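Local coordinates for molybdenum ABC transporter, periplasmic molybdenum-binding protein (Vibrio cholerae, PDB 4RXL), which probably binds molybdate or tungstate in the periplasm and hands it to an ABC importer, and is here in complex with tungstate, at residues Tyr9-Met14 with Gly38-Leu43; Asn84-Ile89 with Ile169-Asp174. All blocks are in the same frame, centred on the assembly; numbering follows the deposited sequence.

Contact 1: Tyr9-Met14 with Gly38-Leu43. With WO4 (tungstate(VI)ion), chain B.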
ATOM      1  N   TYR A   9      -4.374  -6.707  11.101  1.00 16.33           N
ATOM      2  CA  TYR A   9      -3.838  -5.365  10.865  1.00 14.27           C
ATOM      3  C   TYR A   9      -3.296  -5.354   9.459  1.00 15.09           C
ATOM      4  O   TYR A   9      -2.452  -6.187   9.143  1.00 16.52           O
ATOM      5  CB  TYR A   9      -2.714  -5.097  11.873  1.00 15.09           C
ATOM      6  CG  TYR A   9      -3.163  -4.571  13.222  1.00 20.53           C
ATOM      7  CD1 TYR A   9      -4.120  -5.229  13.962  1.00 18.14           C
ATOM      8  CD2 TYR A   9      -2.610  -3.408  13.750  1.00 26.18           C
ATOM      9  CE1 TYR A   9      -4.587  -4.744  15.184  1.00 22.84           C
ATOM     10  CE2 TYR A   9      -3.024  -2.922  14.973  1.00 27.52           C
ATOM     11  CZ  TYR A   9      -3.998  -3.586  15.688  1.00 24.05           C
ATOM     12  OH  TYR A   9      -4.398  -3.075  16.901  1.00 34.82           O
ATOM     13  N   ALA A  10      -3.738  -4.452   8.579  1.00 14.04           N
ATOM     14  CA  ALA A  10      -3.327  -4.480   7.181  1.00 12.84           C
ATOM     15  C   ALA A  10      -3.097  -3.088   6.628  1.00 13.10           C
ATOM     16  O   ALA A  10      -3.892  -2.176   6.863  1.00 13.58           O
ATOM     17  CB  ALA A  10      -4.357  -5.186   6.326  1.00 15.67           C
ATOM     18  N   ALA A  11      -2.037  -2.956   5.829  1.00 14.07           N
ATOM     19  CA  ALA A  11      -1.775  -1.758   5.063  1.00 13.58           C
ATOM     20  C   ALA A  11      -3.047  -1.219   4.401  1.00 14.42           C
ATOM     21  O   ALA A  11      -3.872  -1.971   3.849  1.00 14.26           O
ATOM     22  CB  ALA A  11      -0.763  -2.077   3.986  1.00 14.54           C
ATOM     23  N   SER A  12      -3.203   0.083   4.419  1.00 14.97           N
ATOM     24  CA  SER A  12      -4.345   0.699   3.824  1.00 14.39           C
ATOM     25  C   SER A  12      -4.601   0.290   2.379  1.00 15.19           C
ATOM     26  O   SER A  12      -5.754   0.196   1.978  1.00 15.62           O
ATOM     27  CB  SER A  12      -4.228   2.205   3.889  1.00 15.50           C
ATOM     28  OG  SER A  12      -4.201   2.625   5.258  1.00 18.88           O
ATOM     29  N   SER A  13      -3.562   0.045   1.579  1.00 11.60           N
ATOM     30  CA  SER A  13      -3.788  -0.334   0.187  1.00 14.33           C
ATOM     31  C   SER A  13      -4.482  -1.708   0.089  1.00 12.77           C
ATOM     32  O   SER A  13      -4.957  -2.074  -0.977  1.00 15.20           O
ATOM     33  CB  SER A  13      -2.463  -0.359  -0.625  1.00 14.39           C
ATOM     34  OG  SER A  13      -1.494  -1.198  -0.022  1.00 16.59           O
ATOM     35  N   MET A  14      -4.464  -2.480   1.174  1.00 14.32           N
ATOM     36  CA  MET A  14      -5.150  -3.780   1.234  1.00 16.59           C
ATOM     37  C   MET A  14      -6.630  -3.735   1.659  1.00 16.81           C
ATOM     38  O   MET A  14      -7.316  -4.789   1.700  1.00 15.80           O
ATOM     39  CB  MET A  14      -4.352  -4.731   2.144  1.00 14.53           C
ATOM     40  CG  MET A  14      -3.245  -5.484   1.396  1.00 17.68           C
ATOM     41  SD  MET A  14      -3.850  -6.946   0.424  1.00 16.02           S
ATOM     42  CE  MET A  14      -2.350  -7.449  -0.449  1.00 20.53           C
ATOM     43  N   GLY A  38      -4.351   0.904   8.043  1.00 16.54           N
ATOM     44  CA  GLY A  38      -3.561   2.104   8.274  1.00 15.43           C
ATOM     45  C   GLY A  38      -2.224   1.968   7.602  1.00 15.95           C
ATOM     46  O   GLY A  38      -1.932   0.979   6.878  1.00 15.68           O
ATOM     47  N   GLY A  39      -1.379   2.962   7.758  1.00 15.87           N
ATOM     48  CA  GLY A  39      -0.056   2.900   7.133  1.00 13.11           C
ATOM     49  C   GLY A  39       0.704   1.767   7.816  1.00 15.70           C
ATOM     50  O   GLY A  39       0.587   1.553   9.039  1.00 16.42           O
ATOM     51  N   SER A  40       1.489   1.036   7.029  1.00 15.16           N
ATOM     52  CA  SER A  40       2.130  -0.194   7.494  1.00 14.28           C
ATOM     53  C   SER A  40       3.055   0.099   8.672  1.00 13.24           C
ATOM     54  O   SER A  40       3.171  -0.701   9.619  1.00 16.51           O
ATOM     55  CB  SER A  40       2.911  -0.884   6.392  1.00 14.18           C
ATOM     56  OG  SER A  40       2.094  -1.168   5.268  1.00 15.17           O
ATOM     57  N   SER A  41       3.722   1.257   8.631  1.00 14.69           N
ATOM     58  CA  SER A  41       4.634   1.688   9.709  1.00 16.73           C
ATOM     59  C   SER A  41       3.906   1.928  11.018  1.00 17.41           C
ATOM     60  O   SER A  41       4.314   1.449  12.087  1.00 21.18           O
ATOM     61  CB  SER A  41       5.340   2.961   9.255  1.00 20.42           C
ATOM     62  OG  SER A  41       4.384   3.810   8.635  1.00 23.03           O
ATOM     63  N   SER A  42       2.799   2.645  10.942  1.00 18.54           N
ATOM     64  CA  SER A  42       2.034   2.883  12.126  1.00 16.71           C
ATOM     65  C   SER A  42       1.457   1.572  12.737  1.00 15.44           C
ATOM     66  O   SER A  42       1.514   1.365  13.949  1.00 16.13           O
ATOM     67  CB  SER A  42       0.929   3.860  11.809  1.00 21.70           C
ATOM     68  OG  SER A  42       0.192   4.163  12.992  1.00 44.08           O
ATOM     69  N   LEU A  43       0.962   0.693  11.854  1.00 15.49           N
ATOM     70  CA  LEU A  43       0.418  -0.584  12.321  1.00 14.61           C
ATOM     71  C   LEU A  43       1.492  -1.388  13.026  1.00 13.69           C
ATOM     72  O   LEU A  43       1.275  -1.929  14.123  1.00 17.01           O
ATOM     73  CB  LEU A  43      -0.158  -1.369  11.151  1.00 17.15           C
ATOM     74  CG  LEU A  43      -1.343  -0.737  10.431  1.00 20.77           C
ATOM     75  CD1 LEU A  43      -1.697  -1.545   9.195  1.00 21.69           C
ATOM     76  CD2 LEU A  43      -2.538  -0.642  11.336  1.00 19.86           C
TER
HETATM   77  W   WO4 B 301       0.416   1.726   2.742  1.00 14.46           W
HETATM   78  O1  WO4 B 301      -0.621   3.379   3.231  1.00 15.60           O
HETATM   79  O2  WO4 B 301       2.017   2.035   1.507  1.00 18.95           O
HETATM   80  O3  WO4 B 301       1.102   0.838   4.466  1.00 14.10           O
HETATM   81  O4  WO4 B 301      -0.819   0.406   1.744  1.00 13.75           O
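Y9 meets L43 side chain to side chain: CD2 of the Y9 ring lies 3.7 Å from CD2 of L43, the two groups crossing obliquely on the flank of helix 40-49. With CG anti to its own carbonyl carbon (chi1 -63°), L43 sends its other methyl, CD1, back over the strand to 3.3 Å from A10 O. That same carbonyl takes a weak hydrogen bond from the backbone N of G38, the last residue of strand 33-38. A11 forms the parallel bridge to G38; its CA lends a C-H to G38 O, while its CB sits 3.3 Å from S40 OG, on the ligand side. S12 N then donates to G38 O at 2.9 Å, coming from well above the carbonyl plane, 43° out of it, and S12 OG packs against the G38 backbone, 3.1 Å from G38 CA. Thus one oxygen holds the chain just where strand 6-11 turns into the 3-10 segment 12-14. S13 does not touch 38-43 but faces the bound tungstate: its N (2.8 Å) and OG both donate to O4. S40 N (2.6 Å) and OG likewise donate to O3; both OG bonds are very short, their exact lengths doubtful. A59 N engages the S40 hydroxyl. G39 is the N-cap of helix 40-49; S40 N, in its first turn, bonds O3, so this helix end faces the anion and probably helps to stabilise its charge. Loops and helix starts at the C-terminal ends of adjacent parallel strands here present amides and serine hydroxyls to the ligand, as in ModA and other oxyanion-binding periplasmic proteins.

Contact 2: Asn84-Ile89 with Ile169-Asp174; sequences NSLVLI and IVYKTD. With WO4 (tungstate(VI)ion), chain B.
N84 lays its amide beside the base of the Y171 side chain, ND2 3.3 Å from Y171 CB, with amide and ring planes only 17° apart. The same ND2 donates to T173 OG1 at 2.9 Å, nearly straight (167°) and in the amide plane. Tight packing continues along the antiparallel strands, where V87 and V170 exchange backbone bonds, V87 N reaching V170 O at 2.9 Å. On the V87/V170 face the two CG2 methyls meet at 3.9 Å and I89 CD1 reaches in beside V170 CG2; on the L88/I169 face I169 CG1 meets L88 CD1, and I169 CG2 lies against L86 CG at 3.7 Å. The looser, partly exposed margin is at S85 and K172. K172 N still bonds S85 O, and S85 OG lies 3.3 Å from K172 CB, but the bent lysine chain leads its amine away from the strand. Y171 itself, N-cap residue of helix 172-177, gives its backbone N to D174 OD2, and D174 OD1 makes a salt bridge to R154. The N84 and D174 bonds probably help to position Y171, whose phenol OH donates to O2 of the tungstate at 2.6 Å, consistent with a neutral tyrosine.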
ATOM      1  N   ASN A  84       2.607  -5.294  -6.185  1.00 16.13           N
ATOM      2  CA  ASN A  84       1.892  -4.138  -6.719  1.00 17.22           C
ATOM      3  C   ASN A  84       2.832  -3.366  -7.617  1.00 18.34           C
ATOM      4  O   ASN A  84       3.997  -3.728  -7.765  1.00 17.98           O
ATOM      5  CB  ASN A  84       1.341  -3.268  -5.575  1.00 16.55           C
ATOM      6  CG  ASN A  84      -0.033  -2.673  -5.862  1.00 14.96           C
ATOM      7  OD1 ASN A  84      -0.394  -2.390  -7.019  1.00 16.49           O
ATOM      8  ND2 ASN A  84      -0.780  -2.406  -4.801  1.00 13.06           N
ATOM      9  N   SER A  85       2.299  -2.310  -8.243  1.00 17.45           N
ATOM     10  CA  SER A  85       3.112  -1.343  -8.942  1.00 17.69           C
ATOM     11  C   SER A  85       2.700   0.033  -8.474  1.00 15.02           C
ATOM     12  O   SER A  85       1.678   0.222  -7.797  1.00 14.69           O
ATOM     13  CB  SER A  85       3.001  -1.506 -10.442  1.00 21.95           C
ATOM     14  OG  SER A  85       1.706  -1.196 -10.880  1.00 24.92           O
ATOM     15  N   LEU A  86       3.510   1.020  -8.833  1.00 15.53           N
ATOM     16  CA  LEU A  86       3.352   2.404  -8.386  1.00 16.15           C
ATOM     17  C   LEU A  86       2.985   3.302  -9.581  1.00 16.59           C
ATOM     18  O   LEU A  86       3.559   3.168 -10.675  1.00 17.45           O
ATOM     19  CB  LEU A  86       4.666   2.881  -7.778  1.00 16.47           C
ATOM     20  CG  LEU A  86       4.645   4.041  -6.783  1.00 16.57           C
ATOM     21  CD1 LEU A  86       4.086   3.575  -5.461  1.00 17.48           C
ATOM     22  CD2 LEU A  86       6.049   4.576  -6.598  1.00 21.92           C
ATOM     23  N   VAL A  87       2.018   4.192  -9.350  1.00 15.77           N
ATOM     24  CA  VAL A  87       1.514   5.068 -10.387  1.00 15.93           C
ATOM     25  C   VAL A  87       1.402   6.519  -9.949  1.00 17.09           C
ATOM     26  O   VAL A  87       1.351   6.852  -8.760  1.00 17.33           O
ATOM     27  CB  VAL A  87       0.151   4.583 -10.918  1.00 20.85           C
ATOM     28  CG1 VAL A  87       0.301   3.187 -11.522  1.00 18.06           C
ATOM     29  CG2 VAL A  87      -0.908   4.577  -9.831  1.00 19.87           C
ATOM     30  N   LEU A  88       1.407   7.364 -10.974  1.00 18.57           N
ATOM     31  CA  LEU A  88       1.175   8.773 -10.844  1.00 18.15           C
ATOM     32  C   LEU A  88      -0.253   8.998 -11.291  1.00 18.70           C
ATOM     33  O   LEU A  88      -0.640   8.629 -12.415  1.00 20.53           O
ATOM     34  CB  LEU A  88       2.143   9.539 -11.728  1.00 19.79           C
ATOM     35  CG  LEU A  88       2.078  11.071 -11.662  1.00 22.30           C
ATOM     36  CD1 LEU A  88       2.447  11.584 -10.272  1.00 20.96           C
ATOM     37  CD2 LEU A  88       3.013  11.607 -12.714  1.00 21.73           C
ATOM     38  N   ILE A  89      -1.031   9.625 -10.421  1.00 20.01           N
ATOM     39  CA  ILE A  89      -2.435   9.935 -10.698  1.00 21.86           C
ATOM     40  C   ILE A  89      -2.745  11.428 -10.667  1.00 25.90           C
ATOM     41  O   ILE A  89      -2.017  12.218 -10.077  1.00 23.61           O
ATOM     42  CB  ILE A  89      -3.393   9.197  -9.733  1.00 22.50           C
ATOM     43  CG1 ILE A  89      -3.077   9.481  -8.259  1.00 20.08           C
ATOM     44  CG2 ILE A  89      -3.313   7.693  -9.900  1.00 19.95           C
ATOM     45  CD1 ILE A  89      -4.238   9.187  -7.343  1.00 19.35           C
ATOM     46  N   ILE A 169       0.969  10.136  -5.870  1.00 17.77           N
ATOM     47  CA  ILE A 169       1.627   8.861  -6.106  1.00 16.38           C
ATOM     48  C   ILE A 169       0.995   7.799  -5.202  1.00 16.77           C
ATOM     49  O   ILE A 169       1.064   7.871  -3.998  1.00 16.33           O
ATOM     50  CB  ILE A 169       3.154   8.942  -5.927  1.00 16.73           C
ATOM     51  CG1 ILE A 169       3.748   9.894  -6.957  1.00 18.51           C
ATOM     52  CG2 ILE A 169       3.769   7.550  -6.095  1.00 14.68           C
ATOM     53  CD1 ILE A 169       5.187  10.269  -6.675  1.00 20.26           C
ATOM     54  N   VAL A 170       0.376   6.802  -5.827  1.00 14.70           N
ATOM     55  CA  VAL A 170      -0.325   5.763  -5.143  1.00 14.55           C
ATOM     56  C   VAL A 170       0.005   4.430  -5.815  1.00 14.27           C
ATOM     57  O   VAL A 170       0.774   4.376  -6.787  1.00 15.10           O
ATOM     58  CB  VAL A 170      -1.853   6.001  -5.088  1.00 15.56           C
ATOM     59  CG1 VAL A 170      -2.194   7.287  -4.355  1.00 18.64           C
ATOM     60  CG2 VAL A 170      -2.445   5.994  -6.481  1.00 19.68           C
ATOM     61  N   TYR A 171      -0.589   3.344  -5.319  1.00 13.54           N
ATOM     62  CA  TYR A 171      -0.471   2.081  -6.023  1.00 14.37           C
ATOM     63  C   TYR A 171      -1.471   1.959  -7.151  1.00 13.14           C
ATOM     64  O   TYR A 171      -2.522   2.606  -7.170  1.00 17.23           O
ATOM     65  CB  TYR A 171      -0.618   0.905  -5.077  1.00 13.57           C
ATOM     66  CG  TYR A 171       0.295   0.949  -3.884  1.00 12.78           C
ATOM     67  CD1 TYR A 171       1.625   0.598  -4.025  1.00 13.35           C
ATOM     68  CD2 TYR A 171      -0.168   1.267  -2.613  1.00 12.92           C
ATOM     69  CE1 TYR A 171       2.486   0.599  -2.918  1.00 15.06           C
ATOM     70  CE2 TYR A 171       0.672   1.244  -1.510  1.00 11.90           C
ATOM     71  CZ  TYR A 171       1.988   0.892  -1.675  1.00 12.59           C
ATOM     72  OH  TYR A 171       2.860   0.942  -0.642  1.00 14.39           O
ATOM     73  N   LYS A 172      -1.132   1.114  -8.117  1.00 15.40           N
ATOM     74  CA  LYS A 172      -1.997   0.757  -9.230  1.00 17.01           C
ATOM     75  C   LYS A 172      -3.363   0.321  -8.719  1.00 20.14           C
ATOM     76  O   LYS A 172      -4.387   0.739  -9.250  1.00 20.02           O
ATOM     77  CB  LYS A 172      -1.347  -0.350 -10.069  1.00 19.62           C
ATOM     78  CG  LYS A 172      -2.218  -0.978 -11.143  1.00 32.48           C
ATOM     79  CD  LYS A 172      -2.455  -0.060 -12.311  1.00 45.11           C
ATOM     80  CE  LYS A 172      -3.095  -0.827 -13.461  1.00 46.64           C
ATOM     81  NZ  LYS A 172      -2.258  -1.984 -13.910  1.00 47.60           N
ATOM     82  N   THR A 173      -3.381  -0.477  -7.659  1.00 17.92           N
ATOM     83  CA  THR A 173      -4.648  -0.987  -7.103  1.00 16.90           C
ATOM     84  C   THR A 173      -5.503   0.121  -6.518  1.00 18.88           C
ATOM     85  O   THR A 173      -6.728   0.031  -6.539  1.00 20.11           O
ATOM     86  CB  THR A 173      -4.395  -2.063  -6.049  1.00 14.75           C
ATOM     87  OG1 THR A 173      -3.525  -1.511  -5.071  1.00 17.39           O
ATOM     88  CG2 THR A 173      -3.783  -3.314  -6.657  1.00 20.81           C
ATOM     89  N   ASP A 174      -4.889   1.194  -6.013  1.00 18.04           N
ATOM     90  CA  ASP A 174      -5.665   2.305  -5.443  1.00 18.82           C
ATOM     91  C   ASP A 174      -6.352   3.060  -6.585  1.00 23.21           C
ATOM     92  O   ASP A 174      -7.541   3.370  -6.524  1.00 22.55           O
ATOM     93  CB  ASP A 174      -4.775   3.268  -4.662  1.00 20.50           C
ATOM     94  CG  ASP A 174      -4.038   2.619  -3.520  1.00 23.11           C
ATOM     95  OD1 ASP A 174      -4.651   1.878  -2.716  1.00 22.54           O
ATOM     96  OD2 ASP A 174      -2.838   2.874  -3.425  1.00 17.55           O
TER
HETATM   97  W   WO4 B 301       0.416   1.726   2.742  1.00 14.46           W
HETATM   98  O1  WO4 B 301      -0.621   3.379   3.231  1.00 15.60           O
HETATM   99  O2  WO4 B 301       2.017   2.035   1.507  1.00 18.95           O
HETATM  100  O3  WO4 B 301       1.102   0.838   4.466  1.00 14.10           O
HETATM  101  O4  WO4 B 301      -0.819   0.406   1.744  1.00 13.75           O

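How the contacts relate
Tungstate joins the two contacts, whose centres are about 16 Å apart: each donates to different oxygens of the one anion, and the amides of A126 and V153 add further bonds. They also touch directly, S13 CB packing 3.4 Å from Y171 CD2, and S13 CA lying 3.8 Å from D174 OD1. Y197 is a shared second-shell partner, its OH hydrogen-bonded to S13 OG in contact 1 and N84 ND2 in contact 2. Both contacts reach the same mixed sheet, contact 1 through parallel strands and contact 2 through antiparallel ones. The ligand sits in the cleft between two lobes, consistent with the closed, bound form of a periplasmic binding protein.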